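Local structure of regulatory Subunit of Protein Kinase A (cAMP-dependent) from Euglena gracilis (Euglena gracilis, 6RSX) at residues K212-Q217 with I226-P231. The protein binds cyclic AMP in two cyclic nucleotide-binding domains and, as a regulatory subunit of protein kinase A, probably controls the catalytic subunit in response to it. Sequence-based numbering, arbitrary orientation.
Sequences KMKVNQ and INILGP. With CMP (adenosine-3',5'-cyclic-monophosphate), chain C.
Segments 213-217 and 226-229 run antiparallel, with their axes 4.8 Å apart at closest approach, as parts of the two arms of a beta hairpin in the second cyclic nucleotide-binding domain, and they illustrate how a classic beta bulge can shape a ligand pocket. The ladder is regular at Met-213 and Leu-229, a hydrogen-bonded pair joined by reciprocal N-H to O bonds. At Val-215 the N-H still bonds to Asn-227 O, but the carbonyl O of Val-215 takes a bond from Ile-226 N (2.7 Å), nearly along the C=O axis, and a weak one from Asn-227 N. The bulge thus sets two consecutive residues opposite one, and all three meet the cyclic AMP. Val-215 bridges hairpin and ligand, its CG2 lying 3.7 Å from C8 of the base and 3.8 Å from Leu-229 CG. Ile-226 has CG1 between the backbone N and carbonyl carbon (chi1 56°) and the chain extended beyond it, which puts CD1 3.6 Å from adenine C6, while the same methyl rests against the amide end of Gln-217, whose NE2 is bonded to Val-247 O. An alanine in place of Ile-226 would take away CG1 and CD1, and would probably leave the adenine ring less firmly held against the hairpin. Asn-227 binds the base directly: its ND2 donates an almost straight hydrogen bond (172°) to adenine N7, at 3.0 Å.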
ATOM      1  N   LYS A 212       9.258  20.571  -8.518  1.00 41.55           N
ATOM      2  CA  LYS A 212       9.363  20.589  -9.977  1.00 41.59           C
ATOM      3  C   LYS A 212      10.418  19.571 -10.374  1.00 36.02           C
ATOM      4  O   LYS A 212      11.448  19.464  -9.701  1.00 44.29           O
ATOM      5  CB  LYS A 212       9.740  21.994 -10.480  1.00 40.99           C
ATOM      6  CG  LYS A 212       9.933  22.103 -12.002  1.00 42.96           C
ATOM      7  CD  LYS A 212      10.714  23.360 -12.375  1.00 61.59           C
ATOM      8  CE  LYS A 212       9.844  24.336 -13.136  1.00 65.79           C
ATOM      9  NZ  LYS A 212       8.657  24.708 -12.320  1.00 70.03           N
ATOM     10  N   MET A 213      10.138  18.797 -11.422  1.00 38.85           N
ATOM     11  CA  MET A 213      11.099  17.847 -11.984  1.00 39.54           C
ATOM     12  C   MET A 213      11.356  18.131 -13.461  1.00 41.17           C
ATOM     13  O   MET A 213      10.425  18.374 -14.231  1.00 39.44           O
ATOM     14  CB  MET A 213      10.616  16.398 -11.891  1.00 39.09           C
ATOM     15  CG  MET A 213      10.344  15.882 -10.470  1.00 39.57           C
ATOM     16  SD  MET A 213      11.862  15.522  -9.609  0.81 40.92           S
ATOM     17  CE  MET A 213      11.166  15.252  -7.954  1.00 42.27           C
ATOM     18  N   LYS A 214      12.611  18.038 -13.867  1.00 40.29           N
ATOM     19  CA  LYS A 214      12.920  17.968 -15.296  1.00 41.15           C
ATOM     20  C   LYS A 214      12.954  16.509 -15.727  1.00 36.80           C
ATOM     21  O   LYS A 214      13.501  15.664 -15.011  1.00 42.15           O
ATOM     22  CB  LYS A 214      14.270  18.621 -15.585  1.00 44.65           C
ATOM     23  CG  LYS A 214      14.292  20.129 -15.463  1.00 54.23           C
ATOM     24  CD  LYS A 214      15.660  20.621 -15.941  1.00 60.44           C
ATOM     25  CE  LYS A 214      15.759  22.139 -15.979  1.00 73.49           C
ATOM     26  NZ  LYS A 214      17.140  22.591 -16.358  1.00 72.11           N
ATOM     27  N   VAL A 215      12.393  16.223 -16.911  1.00 41.00           N
ATOM     28  CA  VAL A 215      12.469  14.912 -17.554  1.00 32.62           C
ATOM     29  C   VAL A 215      13.439  15.062 -18.718  1.00 36.44           C
ATOM     30  O   VAL A 215      13.120  15.762 -19.683  1.00 40.92           O
ATOM     31  CB  VAL A 215      11.107  14.439 -18.064  1.00 34.45           C
ATOM     32  CG1 VAL A 215      11.186  13.009 -18.595  1.00 34.82           C
ATOM     33  CG2 VAL A 215      10.040  14.497 -16.902  1.00 34.56           C
ATOM     34  N   ASN A 216      14.590  14.396 -18.624  1.00 40.50           N
ATOM     35  CA  ASN A 216      15.685  14.517 -19.593  1.00 38.22           C
ATOM     36  C   ASN A 216      15.925  13.185 -20.295  1.00 39.78           C
ATOM     37  O   ASN A 216      15.800  12.113 -19.705  1.00 43.15           O
ATOM     38  CB  ASN A 216      16.971  14.953 -18.892  1.00 39.98           C
ATOM     39  CG  ASN A 216      16.863  16.320 -18.285  1.00 44.30           C
ATOM     40  OD1 ASN A 216      16.045  17.144 -18.717  1.00 47.73           O
ATOM     41  ND2 ASN A 216      17.698  16.592 -17.289  1.00 49.91           N
ATOM     42  N   GLN A 217      16.332  13.248 -21.560  1.00 40.60           N
ATOM     43  CA  GLN A 217      16.512  12.034 -22.329  1.00 38.54           C
ATOM     44  C   GLN A 217      17.681  12.290 -23.266  1.00 40.18           C
ATOM     45  O   GLN A 217      17.831  13.411 -23.754  1.00 40.60           O
ATOM     46  CB  GLN A 217      15.243  11.717 -23.104  1.00 42.92           C
ATOM     47  CG  GLN A 217      15.145  10.374 -23.762  1.00 49.33           C
ATOM     48  CD  GLN A 217      13.780  10.207 -24.396  1.00 50.64           C
ATOM     49  OE1 GLN A 217      13.423  10.953 -25.307  1.00 43.55           O
ATOM     50  NE2 GLN A 217      12.993   9.262 -23.890  1.00 41.52           N
ATOM     51  N   ILE A 226      12.677  16.873 -22.132  1.00 37.79           N
ATOM     52  CA  ILE A 226      11.496  16.549 -22.928  1.00 37.35           C
ATOM     53  C   ILE A 226      10.192  16.832 -22.192  1.00 44.49           C
ATOM     54  O   ILE A 226       9.121  16.784 -22.817  1.00 44.39           O
ATOM     55  CB  ILE A 226      11.499  15.073 -23.388  1.00 43.64           C
ATOM     56  CG1 ILE A 226      11.616  14.122 -22.193  1.00 41.68           C
ATOM     57  CG2 ILE A 226      12.632  14.805 -24.378  1.00 46.00           C
ATOM     58  CD1 ILE A 226      11.341  12.652 -22.544  1.00 40.53           C
ATOM     59  N   ASN A 227      10.241  17.104 -20.894  1.00 43.18           N
ATOM     60  CA  ASN A 227       9.007  17.365 -20.161  1.00 43.75           C
ATOM     61  C   ASN A 227       9.379  18.049 -18.854  1.00 41.72           C
ATOM     62  O   ASN A 227      10.520  17.952 -18.391  1.00 40.86           O
ATOM     63  CB  ASN A 227       8.225  16.067 -19.925  1.00 44.27           C
ATOM     64  CG  ASN A 227       6.762  16.315 -19.569  1.00 49.48           C
ATOM     65  OD1 ASN A 227       6.329  17.466 -19.454  1.00 45.79           O
ATOM     66  ND2 ASN A 227       5.992  15.238 -19.427  1.00 43.14           N
ATOM     67  N   ILE A 228       8.415  18.764 -18.271  1.00 44.08           N
ATOM     68  CA  ILE A 228       8.579  19.388 -16.964  1.00 38.51           C
ATOM     69  C   ILE A 228       7.373  18.989 -16.117  1.00 39.57           C
ATOM     70  O   ILE A 228       6.228  19.110 -16.568  1.00 42.49           O
ATOM     71  CB  ILE A 228       8.683  20.928 -17.042  1.00 46.29           C
ATOM     72  CG1 ILE A 228       9.960  21.378 -17.759  1.00 45.34           C
ATOM     73  CG2 ILE A 228       8.648  21.541 -15.629  1.00 50.10           C
ATOM     74  CD1 ILE A 228      11.196  21.170 -16.927  1.00 51.02           C
ATOM     75  N   LEU A 229       7.631  18.495 -14.911  1.00 39.15           N
ATOM     76  CA  LEU A 229       6.578  17.976 -14.046  1.00 41.70           C
ATOM     77  C   LEU A 229       6.447  18.853 -12.815  1.00 39.78           C
ATOM     78  O   LEU A 229       7.432  19.420 -12.333  1.00 41.31           O
ATOM     79  CB  LEU A 229       6.887  16.529 -13.621  1.00 38.57           C
ATOM     80  CG  LEU A 229       7.084  15.495 -14.754  1.00 36.77           C
ATOM     81  CD1 LEU A 229       7.395  14.110 -14.173  1.00 41.68           C
ATOM     82  CD2 LEU A 229       5.886  15.415 -15.698  1.00 35.86           C
ATOM     83  N   GLY A 230       5.227  18.924 -12.273  1.00 39.66           N
ATOM     84  CA  GLY A 230       4.997  19.699 -11.076  1.00 35.71           C
ATOM     85  C   GLY A 230       3.988  19.033 -10.163  1.00 42.04           C
ATOM     86  O   GLY A 230       3.679  17.848 -10.306  1.00 38.57           O
ATOM     87  N   PRO A 231       3.455  19.798  -9.208  1.00 41.12           N
ATOM     88  CA  PRO A 231       2.598  19.207  -8.162  1.00 40.23           C
ATOM     89  C   PRO A 231       1.471  18.379  -8.760  1.00 39.65           C
ATOM     90  O   PRO A 231       0.822  18.776  -9.735  1.00 39.25           O
ATOM     91  CB  PRO A 231       2.073  20.432  -7.398  1.00 42.17           C
ATOM     92  CG  PRO A 231       3.125  21.458  -7.560  1.00 47.16           C
ATOM     93  CD  PRO A 231       3.667  21.244  -9.007  1.00 41.55           C
TER
HETATM   94  P   CMP C 502       9.875   5.624 -16.611  1.00 40.29           P
HETATM   95  O1P CMP C 502       9.685   4.422 -15.516  1.00 48.25           O
HETATM   96  O2P CMP C 502      10.285   5.210 -17.970  1.00 42.09           O
HETATM   97  O5' CMP C 502      11.047   6.564 -16.077  1.00 41.72           O
HETATM   98  C5' CMP C 502      11.143   7.907 -16.567  1.00 40.23           C
HETATM   99  C4' CMP C 502       9.760   8.502 -16.559  1.00 37.75           C
HETATM  100  O4' CMP C 502       9.647   9.826 -17.107  1.00 39.83           O
HETATM  101  C3' CMP C 502       8.690   7.760 -17.315  1.00 36.55           C
HETATM  102  O3' CMP C 502       8.427   6.463 -16.784  1.00 37.53           O
HETATM  103  C2' CMP C 502       7.528   8.738 -17.230  1.00 43.68           C
HETATM  104  O2' CMP C 502       6.892   8.589 -15.945  1.00 41.34           O
HETATM  105  C1' CMP C 502       8.268  10.097 -17.228  1.00 42.13           C
HETATM  106  N9  CMP C 502       7.998  10.927 -18.406  1.00 41.66           N
HETATM  107  C8  CMP C 502       7.523  12.177 -18.362  1.00 39.19           C
HETATM  108  N7  CMP C 502       7.413  12.609 -19.614  1.00 46.03           N
HETATM  109  C5  CMP C 502       7.853  11.625 -20.416  1.00 43.79           C
HETATM  110  C6  CMP C 502       7.951  11.574 -21.784  1.00 45.00           C
HETATM  111  N6  CMP C 502       7.616  12.543 -22.787  1.00 48.57           N
HETATM  112  N1  CMP C 502       8.397  10.483 -22.379  1.00 42.27           N
HETATM  113  C2  CMP C 502       8.770   9.419 -21.618  1.00 46.74           C
HETATM  114  N3  CMP C 502       8.665   9.459 -20.247  1.00 39.78           N
HETATM  115  C4  CMP C 502       8.217  10.580 -19.680  1.00 43.10           C